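PDB 2QEA: putative general stress protein 26 from Jannaschia sp., which is of unknown function but probably binds a flavin and may act as an oxidoreductase. Local coordinates for residues I30-Q35 with F46-G51; A65-S70 with A78-T83; T83-T88 with L116-P121. All blocks are in the same frame, centred on the assembly; numbering follows the deposited sequence. Where two conformers were deposited one is given.

In the fold
All three contacts belong to one antiparallel sheet. Contact 2 is the most buried and lies nearest the centre of the chain, whereas contacts 1 and 3 are only partly buried. Contacts 2 and 3 both use strand 76-87, share Thr83, and are built on backbone hydrogen bonds. Contact 1 has none between its segments and relies on side-chain packing. Contacts 1 and 2 meet through Phe46 and Pro34 against the ring of Phe67; contacts 1 and 3 meet where strand 44-49 runs beside strand 114-129. The polar face of contact 2 reaches the second subunit, as does the start of strand 30-32 in contact 1, while contact 3 touches no other chain of the assembly.

Contact 1 of 3, residues I30-Q35 with F46-G51; sequences IPMSPQ and FITAKG
Thr48 OG1 is gripped by one hydrogen bond, to the hydroxyl of Thr52 just beyond segment 46-51; the chi1 of -173° sets it anti to the backbone N. Beside it the terminal methyl of Met32, a selenomethionine in this crystal, lies 3.7 Å from Thr48 CB. The Met32 chain gets there by bending at chi2 and chi3 (-67° and -71°), so that CE also comes within 4.0 Å of Phe46 CB. Phe46 carries the rest of the contact along one side of its ring. Its CD1 approaches Met32 CB at 3.6 Å and Ser33 O at 3.5 Å, and its CE1 lies 3.6 Å from Pro34 CA and 3.8 Å from Pro34 CB. The ring also packs edge-to-face with Phe67. Replacing Phe46 with an alanine would probably loosen Met32 and Pro34 and cost the stack on Phe67. The two strands are not sheet neighbours: their axes stay 9.5 Å apart and no hydrogen bond links the segments, Phe46 instead bonding through its backbone to Leu117. Between these two segments of what is probably the family's split barrel, cohesion thus rests on apolar packing, with the backbone bond of Gln35 to Trp45 tying the chains just beside it.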
ATOM      1  N   ILE A  30      -6.721  -0.753  -6.962  1.00 46.95           N
ATOM      2  CA  ILE A  30      -7.565  -1.667  -6.162  1.00 46.16           C
ATOM      3  C   ILE A  30      -6.705  -2.760  -5.507  1.00 46.02           C
ATOM      4  O   ILE A  30      -5.660  -3.123  -6.068  1.00 45.58           O
ATOM      5  CB  ILE A  30      -8.714  -2.302  -7.007  1.00 46.15           C
ATOM      6  CG1 ILE A  30      -8.181  -3.173  -8.163  1.00 46.70           C
ATOM      7  CG2 ILE A  30      -9.634  -1.205  -7.540  1.00 42.92           C
ATOM      8  CD1 ILE A  30      -9.275  -3.891  -8.941  1.00 45.85           C
ATOM      9  N   PRO A  31      -7.142  -3.302  -4.342  1.00 45.63           N
ATOM     10  CA  PRO A  31      -6.357  -4.352  -3.677  1.00 45.41           C
ATOM     11  C   PRO A  31      -6.359  -5.693  -4.436  1.00 45.52           C
ATOM     12  O   PRO A  31      -7.423  -6.155  -4.859  1.00 45.45           O
ATOM     13  CB  PRO A  31      -7.042  -4.492  -2.312  1.00 45.07           C
ATOM     14  CG  PRO A  31      -8.434  -4.085  -2.555  1.00 45.63           C
ATOM     15  CD  PRO A  31      -8.363  -2.986  -3.571  1.00 45.58           C
HETATM   16  N   MSE A  32      -5.167  -6.268  -4.622  1.00 45.73           N
HETATM   17  CA  MSE A  32      -4.954  -7.563  -5.298  1.00 45.97           C
HETATM   18  C   MSE A  32      -3.931  -8.396  -4.514  1.00 46.24           C
HETATM   19  O   MSE A  32      -3.151  -7.839  -3.743  1.00 46.03           O
HETATM   20  CB  MSE A  32      -4.427  -7.347  -6.718  1.00 45.95           C
HETATM   21  CG  MSE A  32      -5.342  -6.553  -7.633  1.00 46.51           C
HETATM   22 SE   MSE A  32      -6.995  -7.480  -8.048  0.75 51.78          SE
HETATM   23  CE  MSE A  32      -6.258  -8.866  -9.207  1.00 42.01           C
ATOM     24  N   SER A  33      -3.935  -9.713  -4.734  1.00 46.42           N
ATOM     25  CA  SER A  33      -3.020 -10.650  -4.056  1.00 46.74           C
ATOM     26  C   SER A  33      -1.836 -11.024  -4.960  1.00 46.50           C
ATOM     27  O   SER A  33      -2.006 -11.854  -5.859  1.00 45.72           O
ATOM     28  CB  SER A  33      -3.769 -11.917  -3.626  1.00 46.74           C
ATOM     29  OG  SER A  33      -4.743 -11.617  -2.645  1.00 48.28           O
ATOM     30  N   PRO A  34      -0.634 -10.431  -4.725  1.00 47.16           N
ATOM     31  CA  PRO A  34       0.515 -10.777  -5.573  1.00 47.40           C
ATOM     32  C   PRO A  34       1.064 -12.172  -5.245  1.00 47.82           C
ATOM     33  O   PRO A  34       1.241 -12.507  -4.067  1.00 48.14           O
ATOM     34  CB  PRO A  34       1.540  -9.693  -5.230  1.00 47.19           C
ATOM     35  CG  PRO A  34       1.250  -9.356  -3.820  1.00 47.79           C
ATOM     36  CD  PRO A  34      -0.246  -9.442  -3.695  1.00 47.39           C
ATOM     37  N   GLN A  35       1.292 -12.973  -6.285  1.00 47.94           N
ATOM     38  CA  GLN A  35       1.828 -14.323  -6.150  1.00 48.96           C
ATOM     39  C   GLN A  35       3.175 -14.337  -6.861  1.00 49.76           C
ATOM     40  O   GLN A  35       3.239 -14.054  -8.060  1.00 50.01           O
ATOM     41  CB  GLN A  35       0.878 -15.348  -6.773  1.00 48.88           C
ATOM     42  CG  GLN A  35      -0.570 -15.301  -6.261  1.00 49.97           C
ATOM     43  CD  GLN A  35      -0.700 -15.581  -4.768  1.00 50.37           C
ATOM     44  OE1 GLN A  35      -0.085 -16.505  -4.237  1.00 50.62           O
ATOM     45  NE2 GLN A  35      -1.526 -14.792  -4.091  1.00 53.27           N
ATOM     46  N   PHE A  46      -1.082 -12.400 -10.690  1.00 44.61           N
ATOM     47  CA  PHE A  46      -2.395 -12.185 -10.053  1.00 44.52           C
ATOM     48  C   PHE A  46      -3.473 -13.054 -10.708  1.00 44.55           C
ATOM     49  O   PHE A  46      -3.511 -13.164 -11.934  1.00 44.52           O
ATOM     50  CB  PHE A  46      -2.838 -10.720 -10.167  1.00 44.57           C
ATOM     51  CG  PHE A  46      -1.833  -9.730  -9.654  1.00 45.08           C
ATOM     52  CD1 PHE A  46      -1.841  -9.329  -8.314  1.00 44.59           C
ATOM     53  CD2 PHE A  46      -0.877  -9.182 -10.519  1.00 45.34           C
ATOM     54  CE1 PHE A  46      -0.901  -8.397  -7.835  1.00 45.32           C
ATOM     55  CE2 PHE A  46       0.063  -8.257 -10.059  1.00 45.75           C
ATOM     56  CZ  PHE A  46       0.056  -7.861  -8.715  1.00 45.84           C
ATOM     57  N   ILE A  47      -4.336 -13.659  -9.886  1.00 45.02           N
ATOM     58  CA  ILE A  47      -5.475 -14.464 -10.342  1.00 45.42           C
ATOM     59  C   ILE A  47      -6.715 -13.587 -10.130  1.00 45.91           C
ATOM     60  O   ILE A  47      -6.994 -13.187  -8.995  1.00 45.76           O
ATOM     61  CB  ILE A  47      -5.606 -15.789  -9.550  1.00 45.22           C
ATOM     62  CG1 ILE A  47      -4.347 -16.648  -9.727  1.00 45.72           C
ATOM     63  CG2 ILE A  47      -6.834 -16.575 -10.011  1.00 44.30           C
ATOM     64  CD1 ILE A  47      -4.367 -17.954  -8.948  1.00 45.73           C
ATOM     65  N   THR A  48      -7.433 -13.286 -11.216  1.00 46.31           N
ATOM     66  CA  THR A  48      -8.638 -12.438 -11.183  1.00 46.60           C
ATOM     67  C   THR A  48      -9.748 -12.966 -12.108  1.00 46.44           C
ATOM     68  O   THR A  48      -9.557 -13.956 -12.819  1.00 46.45           O
ATOM     69  CB  THR A  48      -8.278 -10.976 -11.551  1.00 46.80           C
ATOM     70  OG1 THR A  48      -9.418 -10.123 -11.367  1.00 47.92           O
ATOM     71  CG2 THR A  48      -7.772 -10.873 -12.993  1.00 47.56           C
ATOM     72  N   ALA A  49     -10.909 -12.310 -12.055  1.00 46.42           N
ATOM     73  CA  ALA A  49     -12.078 -12.666 -12.870  1.00 46.51           C
ATOM     74  C   ALA A  49     -12.015 -11.974 -14.239  1.00 46.83           C
ATOM     75  O   ALA A  49     -11.521 -10.848 -14.332  1.00 47.03           O
ATOM     76  CB  ALA A  49     -13.365 -12.284 -12.146  1.00 46.13           C
ATOM     77  N   LYS A  50     -12.509 -12.648 -15.286  1.00 47.12           N
ATOM     78  CA  LYS A  50     -12.550 -12.075 -16.656  1.00 47.22           C
ATOM     79  C   LYS A  50     -13.454 -10.836 -16.776  1.00 46.92           C
ATOM     80  O   LYS A  50     -13.177  -9.951 -17.587  1.00 46.58           O
ATOM     81  CB  LYS A  50     -12.973 -13.113 -17.712  1.00 47.18           C
ATOM     82  CG  LYS A  50     -11.930 -14.177 -18.020  1.00 48.21           C
ATOM     83  CD  LYS A  50     -12.320 -14.990 -19.255  1.00 47.87           C
ATOM     84  CE  LYS A  50     -11.302 -16.087 -19.560  1.00 48.24           C
ATOM     85  NZ  LYS A  50     -11.739 -16.962 -20.681  1.00 46.64           N
ATOM     86  N   GLY A  51     -14.520 -10.786 -15.974  1.00 47.15           N
ATOM     87  CA  GLY A  51     -15.445  -9.648 -15.949  1.00 47.30           C
ATOM     88  C   GLY A  51     -14.954  -8.370 -15.274  1.00 47.41           C
ATOM     89  O   GLY A  51     -15.621  -7.337 -15.387  1.00 47.72           O
TER

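Contact 2 of 3, residues A65-S70 with A78-T83; sequences AQFVVS and ADLDGT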
ATOM      1  N   ALA A  65       1.147  -0.109 -16.397  1.00 47.65           N
ATOM      2  CA  ALA A  65       0.476  -0.290 -15.112  1.00 47.56           C
ATOM      3  C   ALA A  65       1.323   0.124 -13.919  1.00 47.16           C
ATOM      4  O   ALA A  65       2.543   0.294 -14.029  1.00 47.35           O
ATOM      5  CB  ALA A  65       0.054  -1.742 -14.966  1.00 47.33           C
ATOM      6  N   GLN A  66       0.642   0.272 -12.784  1.00 46.81           N
ATOM      7  CA  GLN A  66       1.248   0.638 -11.509  1.00 46.09           C
ATOM      8  C   GLN A  66       0.900  -0.423 -10.467  1.00 46.08           C
ATOM      9  O   GLN A  66      -0.221  -0.936 -10.458  1.00 46.26           O
ATOM     10  CB  GLN A  66       0.723   1.997 -11.041  1.00 45.59           C
ATOM     11  CG  GLN A  66       1.402   2.543  -9.778  1.00 44.61           C
ATOM     12  CD  GLN A  66       0.842   3.874  -9.312  1.00 45.67           C
ATOM     13  OE1 GLN A  66      -0.151   4.379  -9.841  1.00 47.58           O
ATOM     14  NE2 GLN A  66       1.480   4.450  -8.304  1.00 43.22           N
ATOM     15  N   PHE A  67       1.868  -0.740  -9.607  1.00 46.03           N
ATOM     16  CA  PHE A  67       1.672  -1.669  -8.493  1.00 46.11           C
ATOM     17  C   PHE A  67       2.357  -1.089  -7.259  1.00 46.09           C
ATOM     18  O   PHE A  67       3.580  -0.956  -7.237  1.00 45.63           O
ATOM     19  CB  PHE A  67       2.199  -3.064  -8.824  1.00 46.50           C
ATOM     20  CG  PHE A  67       1.928  -4.083  -7.748  1.00 46.50           C
ATOM     21  CD1 PHE A  67       0.610  -4.400  -7.394  1.00 46.94           C
ATOM     22  CD2 PHE A  67       2.979  -4.746  -7.101  1.00 46.97           C
ATOM     23  CE1 PHE A  67       0.341  -5.347  -6.392  1.00 46.73           C
ATOM     24  CE2 PHE A  67       2.723  -5.704  -6.106  1.00 46.46           C
ATOM     25  CZ  PHE A  67       1.402  -6.008  -5.756  1.00 46.10           C
ATOM     26  N   VAL A  68       1.554  -0.737  -6.253  1.00 46.95           N
ATOM     27  CA  VAL A  68       2.031  -0.125  -5.017  1.00 46.83           C
ATOM     28  C   VAL A  68       1.978  -1.158  -3.891  1.00 47.59           C
ATOM     29  O   VAL A  68       0.969  -1.854  -3.738  1.00 48.86           O
ATOM     30  CB  VAL A  68       1.189   1.119  -4.661  1.00 46.76           C
ATOM     31  CG1 VAL A  68       1.666   1.756  -3.366  1.00 47.12           C
ATOM     32  CG2 VAL A  68       1.247   2.136  -5.793  1.00 46.81           C
ATOM     33  N   VAL A  69       3.068  -1.247  -3.123  1.00 47.76           N
ATOM     34  CA  VAL A  69       3.196  -2.156  -1.975  1.00 47.65           C
ATOM     35  C   VAL A  69       3.530  -1.337  -0.721  1.00 48.17           C
ATOM     36  O   VAL A  69       4.286  -0.364  -0.793  1.00 48.15           O
ATOM     37  CB  VAL A  69       4.306  -3.220  -2.217  1.00 48.14           C
ATOM     38  CG1 VAL A  69       4.470  -4.148  -1.002  1.00 46.17           C
ATOM     39  CG2 VAL A  69       4.000  -4.039  -3.455  1.00 46.31           C
ATOM     40  N   SER A  70       2.935  -1.726   0.408  1.00 48.44           N
ATOM     41  CA  SER A  70       3.188  -1.111   1.719  1.00 48.96           C
ATOM     42  C   SER A  70       2.881  -2.173   2.777  1.00 49.25           C
ATOM     43  O   SER A  70       1.716  -2.415   3.080  1.00 50.41           O
ATOM     44  CB  SER A  70       2.330   0.143   1.913  1.00 49.45           C
ATOM     45  OG  SER A  70       2.572   0.750   3.175  1.00 49.09           O
ATOM     46  N   ALA A  78       7.024   0.012  -1.809  1.00 47.76           N
ATOM     47  CA  ALA A  78       7.432   0.210  -3.202  1.00 47.45           C
ATOM     48  C   ALA A  78       6.324   0.735  -4.104  1.00 47.21           C
ATOM     49  O   ALA A  78       5.206   0.239  -4.043  1.00 48.20           O
ATOM     50  CB  ALA A  78       7.955  -1.106  -3.770  1.00 47.34           C
ATOM     51  N   ASP A  79       6.646   1.750  -4.908  1.00 46.45           N
ATOM     52  CA  ASP A  79       5.756   2.289  -5.934  1.00 45.94           C
ATOM     53  C   ASP A  79       6.444   1.864  -7.232  1.00 45.94           C
ATOM     54  O   ASP A  79       7.509   2.390  -7.558  1.00 45.44           O
ATOM     55  CB  ASP A  79       5.630   3.817  -5.823  1.00 45.81           C
ATOM     56  CG  ASP A  79       4.679   4.424  -6.861  1.00 44.51           C
ATOM     57  OD1 ASP A  79       3.999   3.685  -7.608  1.00 45.69           O
ATOM     58  OD2 ASP A  79       4.602   5.668  -6.927  1.00 44.83           O
ATOM     59  N   LEU A  80       5.832   0.919  -7.952  1.00 46.27           N
ATOM     60  CA  LEU A  80       6.411   0.325  -9.161  1.00 46.80           C
ATOM     61  C   LEU A  80       5.666   0.670 -10.447  1.00 47.56           C
ATOM     62  O   LEU A  80       4.445   0.585 -10.477  1.00 47.58           O
ATOM     63  CB  LEU A  80       6.385  -1.199  -9.034  1.00 46.96           C
ATOM     64  CG  LEU A  80       6.989  -1.842  -7.786  1.00 46.92           C
ATOM     65  CD1 LEU A  80       6.665  -3.319  -7.800  1.00 45.68           C
ATOM     66  CD2 LEU A  80       8.482  -1.603  -7.709  1.00 44.69           C
ATOM     67  N   ASP A  81       6.413   1.049 -11.488  1.00 48.28           N
ATOM     68  CA  ASP A  81       5.881   1.244 -12.844  1.00 49.06           C
ATOM     69  C   ASP A  81       6.221  -0.038 -13.596  1.00 48.66           C
ATOM     70  O   ASP A  81       7.298  -0.613 -13.396  1.00 48.41           O
ATOM     71  CB  ASP A  81       6.515   2.448 -13.561  1.00 49.57           C
ATOM     72  CG  ASP A  81       6.048   3.788 -13.010  1.00 53.43           C
ATOM     73  OD1 ASP A  81       4.872   3.917 -12.598  1.00 59.61           O
ATOM     74  OD2 ASP A  81       6.858   4.736 -13.012  1.00 60.01           O
ATOM     75  N   GLY A  82       5.314  -0.476 -14.467  1.00 48.60           N
ATOM     76  CA  GLY A  82       5.511  -1.705 -15.232  1.00 48.12           C
ATOM     77  C   GLY A  82       4.517  -1.917 -16.355  1.00 47.82           C
ATOM     78  O   GLY A  82       3.966  -0.953 -16.883  1.00 48.28           O
ATOM     79  N   THR A  83       4.309  -3.187 -16.710  1.00 47.69           N
ATOM     80  CA  THR A  83       3.397  -3.596 -17.780  1.00 47.89           C
ATOM     81  C   THR A  83       2.513  -4.744 -17.284  1.00 48.21           C
ATOM     82  O   THR A  83       3.039  -5.758 -16.821  1.00 49.02           O
ATOM     83  CB  THR A  83       4.188  -4.081 -19.014  1.00 47.84           C
ATOM     84  OG1 THR A  83       5.118  -3.067 -19.419  1.00 49.80           O
ATOM     85  CG2 THR A  83       3.252  -4.407 -20.182  1.00 47.91           C
TER
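Six backbone hydrogen bonds and one from a side chain join residues 65-70 to 78-83, the two antiparallel arms of a beta hairpin. Ala65 with Gly82, Phe67 with Leu80 and Val69 with Ala78 are the hydrogen-bonded pairs, each satisfying the N-H and C=O of both partners. The bond from Val69 N to Ala78 O is short, 2.8 Å, and nearly straight at 169°; that from Gly82 N to Ala65 O is 2.9 Å and more bent, at 145°. Leu80 O takes Phe67 N at 3.0 Å and is also met by Gln66 CA at 3.4 Å in a CA-H...O contact.

On the face of Gln66, Val68, Asp79 and Asp81, the extended Gln66 chain crosses diagonally and gives NE2 to Asp79 OD1 at 2.7 Å. The amide and carboxylate are nearly coplanar, 29° apart, although the donor sits above the carboxylate plane. Val68 CG2 packs 3.6 Å from the same OD1. Asp79 OD2 accepts from Leu29 N of the second subunit, so both carboxylate oxygens are engaged, while Asp81 OD1 forms a salt bridge with Lys24.

The other face is apolar: Phe67 and Leu80 lie side by side, with Leu80 CD1 at the ring edge, 4.0 Å from CD2 of Phe67. There Phe9 of helix 2-13 packs on Ala78 and Leu80, and Ile44 of strand 44-49 on Phe67 and Leu80, while strands 19-23 and 114-129 continue the sheet through backbone bonds on its two flanks.

Contact 3 of 3, residues T83-T88 with L116-P121; sequences TLERST and LLKFTP
Segments 83-88 and 116-121, on strands 76-87 and 114-129, run antiparallel with 145° between their directions, and two complete hydrogen-bonded pairs, Thr83 with Thr120 and Glu85 with Lys118, set the register. In the second pair the bonds are unequal: Lys118 N reaches Glu85 O at 2.9 Å, nearly along the carbonyl axis, whereas Glu85 N meets Lys118 O at a bent 136°. Leu84 turns to the face it shares with Leu117 and Phe119 with CG anti to the backbone N, and its CD1 fits between these two neighbours on the facing strand, 4.0 Å from Leu117 CB and 4.1 Å from Phe119 CB. Leu54 of helix 53-57 and Leu21 of strand 19-23 also pack on Leu84.

Strand 76-87, pairing with 63-71 on one edge and with 114-129 on the other, is a central member of the curled antiparallel sheet, consistent with the split barrel of FMN-binding relatives.

The opposite face is more polar. Glu85 adopts the crowded first torsion (59°), which lays CG 3.6 Å from Lys118 O, and its chain runs alongside that of Lys118. The charged ends do not touch: Glu85 OE2 and Lys118 NZ are 5.2 Å apart, so any attraction is probably weak. A water lies 2.8 Å from Thr83 O, to which it probably donates, and also hydrogen-bonds Thr120 OG1; Thr83 O thus accepts Thr120 N and probably the water as well. Further along this face, Ser87 CB rests 4.0 Å from Leu116 CD2, and Trp45 of strand 44-49 packs on Ser87 and Lys118.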
ATOM      1  N   THR A  83       4.309  -3.187 -16.710  1.00 47.69           N
ATOM      2  CA  THR A  83       3.397  -3.596 -17.780  1.00 47.89           C
ATOM      3  C   THR A  83       2.513  -4.744 -17.284  1.00 48.21           C
ATOM      4  O   THR A  83       3.039  -5.758 -16.821  1.00 49.02           O
ATOM      5  CB  THR A  83       4.188  -4.081 -19.014  1.00 47.84           C
ATOM      6  OG1 THR A  83       5.118  -3.067 -19.419  1.00 49.80           O
ATOM      7  CG2 THR A  83       3.252  -4.407 -20.182  1.00 47.91           C
ATOM      8  N   LEU A  84       1.190  -4.571 -17.377  1.00 47.89           N
ATOM      9  CA  LEU A  84       0.207  -5.600 -17.001  1.00 47.73           C
ATOM     10  C   LEU A  84      -0.323  -6.240 -18.289  1.00 48.07           C
ATOM     11  O   LEU A  84      -0.559  -5.541 -19.278  1.00 47.66           O
ATOM     12  CB  LEU A  84      -0.947  -4.993 -16.198  1.00 47.34           C
ATOM     13  CG  LEU A  84      -1.959  -5.950 -15.555  1.00 47.51           C
ATOM     14  CD1 LEU A  84      -1.296  -6.817 -14.491  1.00 44.45           C
ATOM     15  CD2 LEU A  84      -3.116  -5.170 -14.946  1.00 46.96           C
ATOM     16  N   GLU A  85      -0.514  -7.561 -18.263  1.00 48.54           N
ATOM     17  CA  GLU A  85      -1.006  -8.312 -19.426  1.00 48.83           C
ATOM     18  C   GLU A  85      -1.635  -9.655 -19.062  1.00 49.08           C
ATOM     19  O   GLU A  85      -1.426 -10.161 -17.956  1.00 48.62           O
ATOM     20  CB  GLU A  85       0.150  -8.569 -20.407  1.00 48.56           C
ATOM     21  CG  GLU A  85       1.329  -9.364 -19.822  1.00 49.61           C
ATOM     22  CD  GLU A  85       2.472  -9.551 -20.805  1.00 49.44           C
ATOM     23  OE1 GLU A  85       2.222  -9.999 -21.945  1.00 50.88           O
ATOM     24  OE2 GLU A  85       3.630  -9.283 -20.422  1.00 50.95           O
ATOM     25  N   ARG A  86      -2.390 -10.208 -20.017  1.00 49.61           N
ATOM     26  CA  ARG A  86      -3.017 -11.529 -19.917  0.50 49.76           C
ATOM     27  C   ARG A  86      -1.897 -12.571 -20.046  1.00 49.70           C
ATOM     28  O   ARG A  86      -0.943 -12.342 -20.795  1.00 49.77           O
ATOM     29  CB  ARG A  86      -3.994 -11.732 -21.096  0.50 50.21           C
ATOM     30  CG  ARG A  86      -5.179 -12.667 -20.863  0.50 51.06           C
ATOM     31  CD  ARG A  86      -6.358 -11.923 -20.238  0.50 52.10           C
ATOM     32  NE  ARG A  86      -7.634 -12.615 -20.443  0.50 52.47           N
ATOM     33  CZ  ARG A  86      -8.845 -12.118 -20.157  0.50 51.07           C
ATOM     34  NH1 ARG A  86      -8.996 -10.904 -19.616  0.50 50.58           N
ATOM     35  NH2 ARG A  86      -9.929 -12.849 -20.414  0.50 50.93           N
ATOM     36  N   SER A  87      -2.036 -13.708 -19.368  1.00 49.88           N
ATOM     37  CA  SER A  87      -1.080 -14.810 -19.484  1.00 49.56           C
ATOM     38  C   SER A  87      -1.851 -16.115 -19.650  1.00 50.17           C
ATOM     39  O   SER A  87      -2.781 -16.381 -18.882  1.00 50.57           O
ATOM     40  CB  SER A  87      -0.170 -14.891 -18.264  1.00 49.23           C
ATOM     41  OG  SER A  87       0.815 -15.892 -18.458  1.00 47.38           O
ATOM     42  N   THR A  88      -1.470 -16.899 -20.662  1.00 50.73           N
ATOM     43  CA  THR A  88      -2.037 -18.229 -20.927  1.00 50.90           C
ATOM     44  C   THR A  88      -1.004 -19.313 -20.541  1.00 51.28           C
ATOM     45  O   THR A  88      -0.987 -20.399 -21.127  1.00 51.42           O
ATOM     46  CB  THR A  88      -2.454 -18.360 -22.415  1.00 50.96           C
ATOM     47  OG1 THR A  88      -1.298 -18.231 -23.253  1.00 50.71           O
ATOM     48  CG2 THR A  88      -3.474 -17.287 -22.788  1.00 49.69           C
ATOM     49  N   LEU A 116      -5.410 -15.176 -15.516  1.00 47.60           N
ATOM     50  CA  LEU A 116      -4.072 -14.977 -14.942  1.00 46.84           C
ATOM     51  C   LEU A 116      -3.477 -13.688 -15.515  1.00 46.41           C
ATOM     52  O   LEU A 116      -3.373 -13.553 -16.738  1.00 46.24           O
ATOM     53  CB  LEU A 116      -3.158 -16.169 -15.268  1.00 46.56           C
ATOM     54  CG  LEU A 116      -1.721 -16.194 -14.724  1.00 47.20           C
ATOM     55  CD1 LEU A 116      -1.694 -16.175 -13.201  1.00 46.39           C
ATOM     56  CD2 LEU A 116      -0.979 -17.418 -15.245  1.00 46.91           C
ATOM     57  N   LEU A 117      -3.112 -12.752 -14.631  1.00 46.09           N
ATOM     58  CA  LEU A 117      -2.478 -11.480 -15.004  1.00 45.84           C
ATOM     59  C   LEU A 117      -0.999 -11.501 -14.596  1.00 45.68           C
ATOM     60  O   LEU A 117      -0.662 -12.011 -13.523  1.00 45.57           O
ATOM     61  CB  LEU A 117      -3.186 -10.293 -14.346  1.00 45.56           C
ATOM     62  CG  LEU A 117      -4.648 -10.017 -14.715  1.00 45.77           C
ATOM     63  CD1 LEU A 117      -5.146  -8.805 -13.947  1.00 42.47           C
ATOM     64  CD2 LEU A 117      -4.835  -9.801 -16.217  1.00 44.15           C
ATOM     65  N   LYS A 118      -0.139 -10.948 -15.458  1.00 45.04           N
ATOM     66  CA  LYS A 118       1.313 -10.889 -15.255  1.00 44.63           C
ATOM     67  C   LYS A 118       1.757  -9.424 -15.265  1.00 44.66           C
ATOM     68  O   LYS A 118       1.577  -8.732 -16.274  1.00 44.52           O
ATOM     69  CB  LYS A 118       2.022 -11.659 -16.379  1.00 44.54           C
ATOM     70  CG  LYS A 118       3.554 -11.741 -16.273  1.00 44.53           C
ATOM     71  CD  LYS A 118       4.160 -12.451 -17.482  1.00 44.82           C
ATOM     72  CE  LYS A 118       5.677 -12.562 -17.365  1.00 44.44           C
ATOM     73  NZ  LYS A 118       6.291 -13.279 -18.515  1.00 42.71           N
ATOM     74  N   PHE A 119       2.322  -8.967 -14.143  1.00 44.62           N
ATOM     75  CA  PHE A 119       2.852  -7.608 -14.000  1.00 44.62           C
ATOM     76  C   PHE A 119       4.377  -7.694 -14.002  1.00 44.48           C
ATOM     77  O   PHE A 119       4.958  -8.296 -13.096  1.00 45.17           O
ATOM     78  CB  PHE A 119       2.363  -6.953 -12.704  1.00 44.70           C
ATOM     79  CG  PHE A 119       2.884  -5.555 -12.500  1.00 45.58           C
ATOM     80  CD1 PHE A 119       2.241  -4.467 -13.092  1.00 45.49           C
ATOM     81  CD2 PHE A 119       4.036  -5.323 -11.733  1.00 45.81           C
ATOM     82  CE1 PHE A 119       2.733  -3.166 -12.919  1.00 46.33           C
ATOM     83  CE2 PHE A 119       4.535  -4.027 -11.553  1.00 43.76           C
ATOM     84  CZ  PHE A 119       3.882  -2.943 -12.145  1.00 45.78           C
ATOM     85  N   THR A 120       5.009  -7.097 -15.013  1.00 43.91           N
ATOM     86  CA  THR A 120       6.468  -7.059 -15.133  1.00 43.47           C
ATOM     87  C   THR A 120       6.911  -5.664 -14.681  1.00 44.16           C
ATOM     88  O   THR A 120       6.578  -4.687 -15.354  1.00 44.42           O
ATOM     89  CB  THR A 120       6.933  -7.304 -16.593  1.00 42.80           C
ATOM     90  OG1 THR A 120       6.474  -8.587 -17.039  1.00 41.15           O
ATOM     91  CG2 THR A 120       8.456  -7.254 -16.694  1.00 39.26           C
ATOM     92  N   PRO A 121       7.610  -5.551 -13.522  1.00 45.04           N
ATOM     93  CA  PRO A 121       8.099  -4.228 -13.121  1.00 44.85           C
ATOM     94  C   PRO A 121       9.224  -3.713 -14.031  1.00 45.32           C
ATOM     95  O   PRO A 121      10.099  -4.489 -14.434  1.00 44.50           O
ATOM     96  CB  PRO A 121       8.628  -4.460 -11.694  1.00 44.84           C
ATOM     97  CG  PRO A 121       8.032  -5.734 -11.256  1.00 45.37           C
ATOM     98  CD  PRO A 121       7.954  -6.553 -12.495  1.00 45.65           C
TER
HETATM   99  O   HOH W   1       3.911  -8.199 -17.759  1.00 38.58           O